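Local coordinates for phosphoenolpyruvate--protein phosphotransferase (Escherichia coli, PDB 5T12) that probably passes the phosphoryl group of phosphoenolpyruvate to the carrier NPr in the nitrogen-metabolic phosphotransferase system, represented here by its EIN(Ntr) domain, at residues L22-Q27 with L166-Q171; A63-E68 with V192-I197; E112-A115 with Y121-E124. The protein carries 1 engineered substitution. One frame throughout, in Å; residues are numbered along the deposited sequence.

Overall arrangement
From the N terminus the chain runs through strand 11-18 of the mixed sheet and reaches 22-27, whose contact with 166-171 closes a loop of 138 intervening residues (interaction 1). Between them helix 36-61 leads to the loop 63-68, whose partner 192-197, the end of helix 187-195, closes interaction 2. The two loops therefore cross, and their contacts touch through Q171 on L195 and L166 on V192. Interaction 3 is local: 112-115 meets 121-124 within the helical region, inside both larger loops, its centre about 21 and 25 Å from the centres of interactions 1 and 2. Interactions 1 and 2 join the helical part to the alpha/beta part.

Interaction 1 of 3, residues L22-Q27 with L166-Q171; sequences LPLMEQ and LAELPQ
E168 reaches across to P23 and L24 from the third position of the type I beta turn L166-L169, touching them at points from CB to its carboxylate. Its CB lies 4.0 Å from CD2 of L24, the first apolar touch. CG is set between the backbone N and the carbonyl carbon (chi1 46°), and from there the chain runs straight out (chi2 180°), which carries the carboxylate to P23 and the backbone of L24. The carbon CD comes within 4.1 Å of the backbone N of L24. At the end the two oxygens part company: OE1 meets the other methyl of L24, with CD1 3.3 Å away, while OE2 lies against the proline, 3.4 Å from CA of P23 and 3.6 Å from its CB. The leucine thus lies obliquely across the glutamate, one methyl near the root and one near the tip.

E168 is buried, and its OE2 accepts a hydrogen bond from NE2 of Q134, whose OE1 in turn accepts the backbone N of M25. The Q134 amide thereby links both segments. With an alanine here, NE2 of Q134 would probably lose this acceptor and a gap would be likely to open beside P23 and the L24 methyls.

The centre of the contact lies about 7 Å from the centre of the chain, between the loop after strand 11-18 and the loop leading into strand 174-179. Helix 126-140 backs both loops: P23 and L24 rest on Q134, and R135 binds the carbonyls of A167 and L169, while helix 99-115 also flanks 22-27.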
loop_
_atom_site.group_PDB
_atom_site.type_symbol
_atom_site.label_atom_id
_atom_site.label_comp_id
_atom_site.label_asym_id
_atom_site.label_seq_id
_atom_site.Cartn_x
_atom_site.Cartn_y
_atom_site.Cartn_z
ATOM N N LEU A 22 1.333 6.228 -12.251
ATOM C CA LEU A 22 1.042 7.271 -11.282
ATOM C C LEU A 22 0.102 6.743 -10.198
ATOM O O LEU A 22 -0.698 5.835 -10.448
ATOM C CB LEU A 22 0.414 8.481 -11.971
ATOM C CG LEU A 22 1.339 9.396 -12.775
ATOM C CD1 LEU A 22 0.530 10.399 -13.580
ATOM C CD2 LEU A 22 2.314 10.113 -11.853
ATOM N N PRO A 23 0.180 7.288 -8.985
ATOM C CA PRO A 23 -0.737 6.859 -7.924
ATOM C C PRO A 23 -2.186 7.152 -8.284
ATOM O O PRO A 23 -2.490 7.964 -9.162
ATOM C CB PRO A 23 -0.287 7.680 -6.707
ATOM C CG PRO A 23 0.487 8.824 -7.273
ATOM C CD PRO A 23 1.149 8.288 -8.505
ATOM N N LEU A 24 -3.090 6.464 -7.583
ATOM C CA LEU A 24 -4.516 6.599 -7.866
ATOM C C LEU A 24 -5.006 8.023 -7.646
ATOM O O LEU A 24 -5.919 8.477 -8.344
ATOM C CB LEU A 24 -5.314 5.620 -7.002
ATOM C CG LEU A 24 -5.654 4.243 -7.583
ATOM C CD1 LEU A 24 -4.482 3.638 -8.346
ATOM C CD2 LEU A 24 -6.104 3.304 -6.475
ATOM N N MET A 25 -4.413 8.743 -6.690
ATOM C CA MET A 25 -4.826 10.119 -6.436
ATOM C C MET A 25 -4.511 11.025 -7.620
ATOM O O MET A 25 -5.326 11.877 -7.992
ATOM C CB MET A 25 -4.154 10.642 -5.167
ATOM C CG MET A 25 -4.697 10.042 -3.881
ATOM S SD MET A 25 -6.338 10.662 -3.466
ATOM C CE MET A 25 -5.986 12.401 -3.241
ATOM N N GLU A 26 -3.339 10.850 -8.234
ATOM C CA GLU A 26 -2.904 11.737 -9.306
ATOM C C GLU A 26 -3.546 11.423 -10.650
ATOM O O GLU A 26 -3.406 12.223 -11.582
ATOM C CB GLU A 26 -1.381 11.690 -9.448
ATOM C CG GLU A 26 -0.626 12.189 -8.226
ATOM C CD GLU A 26 0.855 12.374 -8.492
ATOM O OE1 GLU A 26 1.232 12.534 -9.671
ATOM O OE2 GLU A 26 1.643 12.357 -7.523
ATOM N N GLN A 27 -4.237 10.291 -10.785
ATOM C CA GLN A 27 -4.920 9.953 -12.027
ATOM C C GLN A 27 -6.434 10.086 -11.917
ATOM O O GLN A 27 -7.153 9.631 -12.812
ATOM C CB GLN A 27 -4.535 8.542 -12.486
ATOM C CG GLN A 27 -4.994 7.411 -11.583
ATOM C CD GLN A 27 -4.371 6.084 -11.975
ATOM O OE1 GLN A 27 -3.181 6.013 -12.285
ATOM N NE2 GLN A 27 -5.174 5.027 -11.973
ATOM N N LEU A 166 1.636 1.294 -0.704
ATOM C CA LEU A 166 1.020 0.092 -0.155
ATOM C C LEU A 166 -0.498 0.209 -0.107
ATOM O O LEU A 166 -1.198 -0.811 -0.115
ATOM C CB LEU A 166 1.577 -0.188 1.242
ATOM C CG LEU A 166 3.073 -0.500 1.339
ATOM C CD1 LEU A 166 3.554 -0.417 2.780
ATOM C CD2 LEU A 166 3.369 -1.873 0.756
ATOM N N ALA A 167 -1.024 1.435 -0.064
ATOM C CA ALA A 167 -2.461 1.645 0.059
ATOM C C ALA A 167 -3.224 1.325 -1.219
ATOM O O ALA A 167 -4.449 1.180 -1.162
ATOM C CB ALA A 167 -2.740 3.088 0.485
ATOM N N GLU A 168 -2.547 1.212 -2.361
ATOM C CA GLU A 168 -3.190 0.837 -3.614
ATOM C C GLU A 168 -2.819 -0.580 -4.043
ATOM O O GLU A 168 -2.765 -0.880 -5.238
ATOM C CB GLU A 168 -2.850 1.840 -4.719
ATOM C CG GLU A 168 -1.379 2.227 -4.814
ATOM C CD GLU A 168 -1.110 3.217 -5.936
ATOM O OE1 GLU A 168 -1.530 2.949 -7.081
ATOM O OE2 GLU A 168 -0.486 4.267 -5.672
ATOM N N LEU A 169 -2.573 -1.464 -3.076
ATOM C CA LEU A 169 -2.223 -2.849 -3.344
ATOM C C LEU A 169 -3.140 -3.784 -2.570
ATOM O O LEU A 169 -3.490 -3.501 -1.417
ATOM C CB LEU A 169 -0.763 -3.137 -2.963
ATOM C CG LEU A 169 0.317 -2.363 -3.719
ATOM C CD1 LEU A 169 1.695 -2.722 -3.187
ATOM C CD2 LEU A 169 0.228 -2.637 -5.212
ATOM N N PRO A 170 -3.549 -4.900 -3.174
ATOM C CA PRO A 170 -4.322 -5.907 -2.433
ATOM C C PRO A 170 -3.398 -6.758 -1.569
ATOM O O PRO A 170 -2.351 -7.219 -2.027
ATOM C CB PRO A 170 -4.977 -6.737 -3.540
ATOM C CG PRO A 170 -4.033 -6.614 -4.695
ATOM C CD PRO A 170 -3.424 -5.237 -4.603
ATOM N N GLN A 171 -3.792 -6.963 -0.309
ATOM C CA GLN A 171 -2.946 -7.719 0.611
ATOM C C GLN A 171 -2.863 -9.189 0.218
ATOM O O GLN A 171 -1.791 -9.798 0.303
ATOM C CB GLN A 171 -3.462 -7.588 2.043
ATOM C CG GLN A 171 -2.794 -8.556 3.014
ATOM C CD GLN A 171 -3.321 -8.436 4.428
ATOM O OE1 GLN A 171 -4.344 -9.027 4.776
ATOM N NE2 GLN A 171 -2.619 -7.672 5.256
#

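Interaction 2 of 3, residues A63-E68 with V192-I197; sequences AGAQKE and VRALGI
A65 meets A194 almost backbone to backbone: their CA atoms are 4.7 Å apart, and a single methyl group does most of the touching. The site is the C-terminal end of helix 187-195, which closes in a Schellman motif with G196 as its C-prime residue. There I197 N bonds V192 O at 3.0 Å, and a weak bond runs from G196 N to R193 O. The positive phi of G196 (75°) lets the chain turn out of the helix here, a conformation that glycine takes readily.

The methyl of A65 points at the flank of this last turn rather than into a side-chain pocket. CB stands 3.5 Å from CA of A194 and 3.7 Å from its carbonyl oxygen, and the methyl of A194 is farther off, at 4.2 Å. The helix thus offers mainly main chain to the loop, and small side chains on both sides allow the close approach. A65 is poorly ordered in the crystal, so the exact distances of its methyl are less certain.

R193 takes its long side chain elsewhere. The guanidinium ends at the carbonyls of A7 and A184, both bonded by NH1, which ties the helix to strand 5-8 through A7 and to the loop before the helix through A184. On the helical side A194 and L195 pack on F61 of helix 36-61, with Y57 also touching L195, so the loop 63-68 continues a surface that this long helix already covers. The carbonyl oxygen of R193, which receives the weak bond from G196 N, also lies 4.0 Å from CB of A65.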
loop_
_atom_site.group_PDB
_atom_site.type_symbol
_atom_site.label_atom_id
_atom_site.label_comp_id
_atom_site.label_asym_id
_atom_site.label_seq_id
_atom_site.Cartn_x
_atom_site.Cartn_y
_atom_site.Cartn_z
ATOM N N ALA A 63 -1.431 -7.621 18.776
ATOM C CA ALA A 63 -0.617 -8.781 19.130
ATOM C C ALA A 63 0.708 -8.710 18.371
ATOM O O ALA A 63 0.764 -8.971 17.168
ATOM C CB ALA A 63 -1.370 -10.074 18.833
ATOM N N GLY A 64 1.768 -8.314 19.073
ATOM C CA GLY A 64 3.166 -8.536 18.688
ATOM C C GLY A 64 3.917 -7.614 17.729
ATOM O O GLY A 64 5.117 -7.393 17.903
ATOM N N ALA A 65 3.236 -7.092 16.709
ATOM C CA ALA A 65 3.906 -6.429 15.598
ATOM C C ALA A 65 4.104 -4.935 15.795
ATOM O O ALA A 65 5.009 -4.382 15.171
ATOM C CB ALA A 65 3.132 -6.663 14.295
ATOM N N GLN A 66 3.254 -4.284 16.603
ATOM C CA GLN A 66 3.386 -2.928 17.143
ATOM C C GLN A 66 2.119 -2.657 17.948
ATOM O O GLN A 66 1.025 -3.036 17.518
ATOM C CB GLN A 66 3.527 -1.836 16.062
ATOM C CG GLN A 66 4.892 -1.619 15.365
ATOM C CD GLN A 66 5.897 -0.813 16.159
ATOM O OE1 GLN A 66 6.866 -1.351 16.697
ATOM N NE2 GLN A 66 5.699 0.494 16.194
ATOM N N LYS A 67 2.235 -2.037 19.118
ATOM C CA LYS A 67 1.063 -1.412 19.717
ATOM C C LYS A 67 0.885 0.023 19.249
ATOM O O LYS A 67 -0.230 0.556 19.321
ATOM C CB LYS A 67 1.144 -1.446 21.247
ATOM C CG LYS A 67 0.552 -2.702 21.882
ATOM C CD LYS A 67 -0.920 -2.520 22.247
ATOM C CE LYS A 67 -1.632 -3.860 22.407
ATOM N NZ LYS A 67 -0.953 -4.757 23.380
ATOM N N GLU A 68 1.958 0.645 18.761
ATOM C CA GLU A 68 1.870 1.999 18.233
ATOM C C GLU A 68 1.024 2.034 16.966
ATOM O O GLU A 68 0.128 2.874 16.825
ATOM C CB GLU A 68 3.278 2.536 17.972
ATOM C CG GLU A 68 4.208 2.390 19.172
ATOM C CD GLU A 68 5.676 2.503 18.807
ATOM O OE1 GLU A 68 6.033 2.177 17.656
ATOM O OE2 GLU A 68 6.476 2.917 19.673
ATOM N N VAL A 192 5.042 -2.859 6.851
ATOM C CA VAL A 192 5.224 -4.207 6.321
ATOM C C VAL A 192 5.588 -5.183 7.432
ATOM O O VAL A 192 5.206 -6.359 7.382
ATOM C CB VAL A 192 6.274 -4.218 5.192
ATOM C CG1 VAL A 192 5.739 -3.502 3.961
ATOM C CG2 VAL A 192 7.574 -3.586 5.654
ATOM N N ARG A 193 6.324 -4.727 8.450
ATOM C CA ARG A 193 6.583 -5.581 9.603
ATOM C C ARG A 193 5.300 -5.869 10.369
ATOM O O ARG A 193 5.093 -6.991 10.846
ATOM C CB ARG A 193 7.622 -4.935 10.520
ATOM C CG ARG A 193 9.050 -5.019 10.004
ATOM C CD ARG A 193 10.050 -4.583 11.064
ATOM N NE ARG A 193 9.999 -3.147 11.316
ATOM C CZ ARG A 193 10.776 -2.256 10.707
ATOM N NH1 ARG A 193 11.665 -2.657 9.809
ATOM N NH2 ARG A 193 10.666 -0.967 10.995
ATOM N N ALA A 194 4.424 -4.868 10.490
ATOM C CA ALA A 194 3.145 -5.077 11.157
ATOM C C ALA A 194 2.252 -6.030 10.375
ATOM O O ALA A 194 1.507 -6.813 10.975
ATOM C CB ALA A 194 2.437 -3.737 11.365
ATOM N N LEU A 195 2.316 -5.983 9.046
ATOM C CA LEU A 195 1.501 -6.836 8.193
ATOM C C LEU A 195 2.119 -8.207 7.950
ATOM O O LEU A 195 1.442 -9.084 7.400
ATOM C CB LEU A 195 1.247 -6.146 6.850
ATOM C CG LEU A 195 0.389 -4.880 6.898
ATOM C CD1 LEU A 195 0.485 -4.113 5.590
ATOM C CD2 LEU A 195 -1.059 -5.229 7.208
ATOM N N GLY A 196 3.373 -8.415 8.340
ATOM C CA GLY A 196 4.007 -9.707 8.155
ATOM C C GLY A 196 4.413 -10.006 6.730
ATOM O O GLY A 196 4.346 -11.162 6.304
ATOM N N ILE A 197 4.839 -8.996 5.983
ATOM C CA ILE A 197 5.242 -9.152 4.587
ATOM C C ILE A 197 6.748 -9.202 4.536
ATOM O O ILE A 197 7.413 -8.269 5.027
ATOM C CB ILE A 197 4.698 -8.006 3.717
ATOM C CG1 ILE A 197 3.193 -7.834 3.917
ATOM C CG2 ILE A 197 5.022 -8.259 2.253
ATOM C CD1 ILE A 197 2.606 -6.682 3.129
#

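Interaction 3 of 3, residues E112-A115 with Y121-E124; sequences EQFA and YLKE
F114 and L122 meet across the short connection between helix 99-115 and helix 120-123, where the second, short helix turns back toward the end of the first in the helical part of the domain. The aromatic ring and the leucine branch meet at an oblique angle, CE2 of F114 being 3.8 Å from CD2 of L122. The ring also presents its edge to the backbone: the carbonyl oxygen of L122 lies near the ring plane, 3.6 Å from CD2 of F114. CG of F114 stands anti to the carbonyl carbon (chi1 -85°), which swings the ring toward helix 120-123, and A126 of the following helix packs against it as well.

K123 lies on another side of the turn. Its CG is anti to the backbone N (chi1 -156°), and the chain passes alongside the end of the first helix, with CG and CE each 4.0 Å from the carbonyl oxygen of A115. NZ continues to the L117 carbonyl, which it hydrogen-bonds within the loop. A nearly straight CA-H...O contact joins the backbones: CA of K123 lies 3.6 Å from O of F114, with an angle of 174° at the hydrogen.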
loop_
_atom_site.group_PDB
_atom_site.type_symbol
_atom_site.label_atom_id
_atom_site.label_comp_id
_atom_site.label_asym_id
_atom_site.label_seq_id
_atom_site.Cartn_x
_atom_site.Cartn_y
_atom_site.Cartn_z
ATOM N N GLU A 112 -3.178 19.382 2.510
ATOM C CA GLU A 112 -2.514 20.675 2.379
ATOM C C GLU A 112 -2.534 21.437 3.699
ATOM O O GLU A 112 -1.529 22.035 4.099
ATOM C CB GLU A 112 -3.179 21.494 1.273
ATOM C CG GLU A 112 -2.629 21.219 -0.114
ATOM C CD GLU A 112 -3.632 21.515 -1.210
ATOM O OE1 GLU A 112 -3.531 20.896 -2.290
ATOM O OE2 GLU A 112 -4.528 22.357 -0.992
ATOM N N GLN A 113 -3.676 21.422 4.392
ATOM C CA GLN A 113 -3.781 22.147 5.654
ATOM C C GLN A 113 -2.863 21.550 6.713
ATOM O O GLN A 113 -2.254 22.285 7.500
ATOM C CB GLN A 113 -5.231 22.156 6.137
ATOM C CG GLN A 113 -6.174 22.951 5.246
ATOM C CD GLN A 113 -7.621 22.848 5.687
ATOM O OE1 GLN A 113 -7.913 22.499 6.832
ATOM N NE2 GLN A 113 -8.538 23.147 4.775
ATOM N N PHE A 114 -2.750 20.219 6.750
ATOM C CA PHE A 114 -1.840 19.582 7.697
ATOM C C PHE A 114 -0.388 19.917 7.381
ATOM O O PHE A 114 0.416 20.140 8.294
ATOM C CB PHE A 114 -2.055 18.068 7.695
ATOM C CG PHE A 114 -3.159 17.610 8.605
ATOM C CD1 PHE A 114 -4.471 17.990 8.375
ATOM C CD2 PHE A 114 -2.886 16.789 9.686
ATOM C CE1 PHE A 114 -5.489 17.566 9.208
ATOM C CE2 PHE A 114 -3.899 16.361 10.524
ATOM C CZ PHE A 114 -5.202 16.751 10.284
ATOM N N ALA A 115 -0.034 19.958 6.095
ATOM C CA ALA A 115 1.334 20.278 5.706
ATOM C C ALA A 115 1.702 21.724 6.014
ATOM O O ALA A 115 2.892 22.038 6.120
ATOM C CB ALA A 115 1.538 19.995 4.218
ATOM N N TYR A 121 4.371 17.054 15.182
ATOM C CA TYR A 121 3.759 15.733 15.083
ATOM C C TYR A 121 2.539 15.711 14.171
ATOM O O TYR A 121 2.206 14.649 13.633
ATOM C CB TYR A 121 3.384 15.216 16.473
ATOM C CG TYR A 121 4.573 14.795 17.309
ATOM C CD1 TYR A 121 5.214 13.585 17.077
ATOM C CD2 TYR A 121 5.050 15.604 18.331
ATOM C CE1 TYR A 121 6.301 13.194 17.837
ATOM C CE2 TYR A 121 6.135 15.221 19.098
ATOM C CZ TYR A 121 6.756 14.016 18.847
ATOM O OH TYR A 121 7.836 13.632 19.608
ATOM N N LEU A 122 1.864 16.846 13.984
ATOM C CA LEU A 122 0.759 16.929 13.036
ATOM C C LEU A 122 1.227 17.221 11.618
ATOM O O LEU A 122 0.570 16.805 10.656
ATOM C CB LEU A 122 -0.236 18.010 13.466
ATOM C CG LEU A 122 -1.346 17.593 14.429
ATOM C CD1 LEU A 122 -2.258 18.770 14.736
ATOM C CD2 LEU A 122 -2.138 16.437 13.843
ATOM N N LYS A 123 2.350 17.929 11.479
ATOM C CA LYS A 123 2.862 18.305 10.164
ATOM C C LYS A 123 3.137 17.077 9.303
ATOM O O LYS A 123 2.713 17.006 8.144
ATOM C CB LYS A 123 4.135 19.133 10.339
ATOM C CG LYS A 123 4.497 20.058 9.197
ATOM C CD LYS A 123 5.768 20.815 9.557
ATOM C CE LYS A 123 5.972 22.041 8.692
ATOM N NZ LYS A 123 6.145 23.257 9.536
ATOM N N GLU A 124 3.842 16.094 9.864
ATOM C CA GLU A 124 4.285 14.926 9.115
ATOM C C GLU A 124 3.160 13.946 8.806
ATOM O O GLU A 124 3.350 13.060 7.966
ATOM C CB GLU A 124 5.390 14.198 9.887
ATOM C CG GLU A 124 6.227 15.094 10.794
ATOM C CD GLU A 124 7.101 16.075 10.032
ATOM O OE1 GLU A 124 7.421 15.805 8.855
ATOM O OE2 GLU A 124 7.473 17.117 10.614
#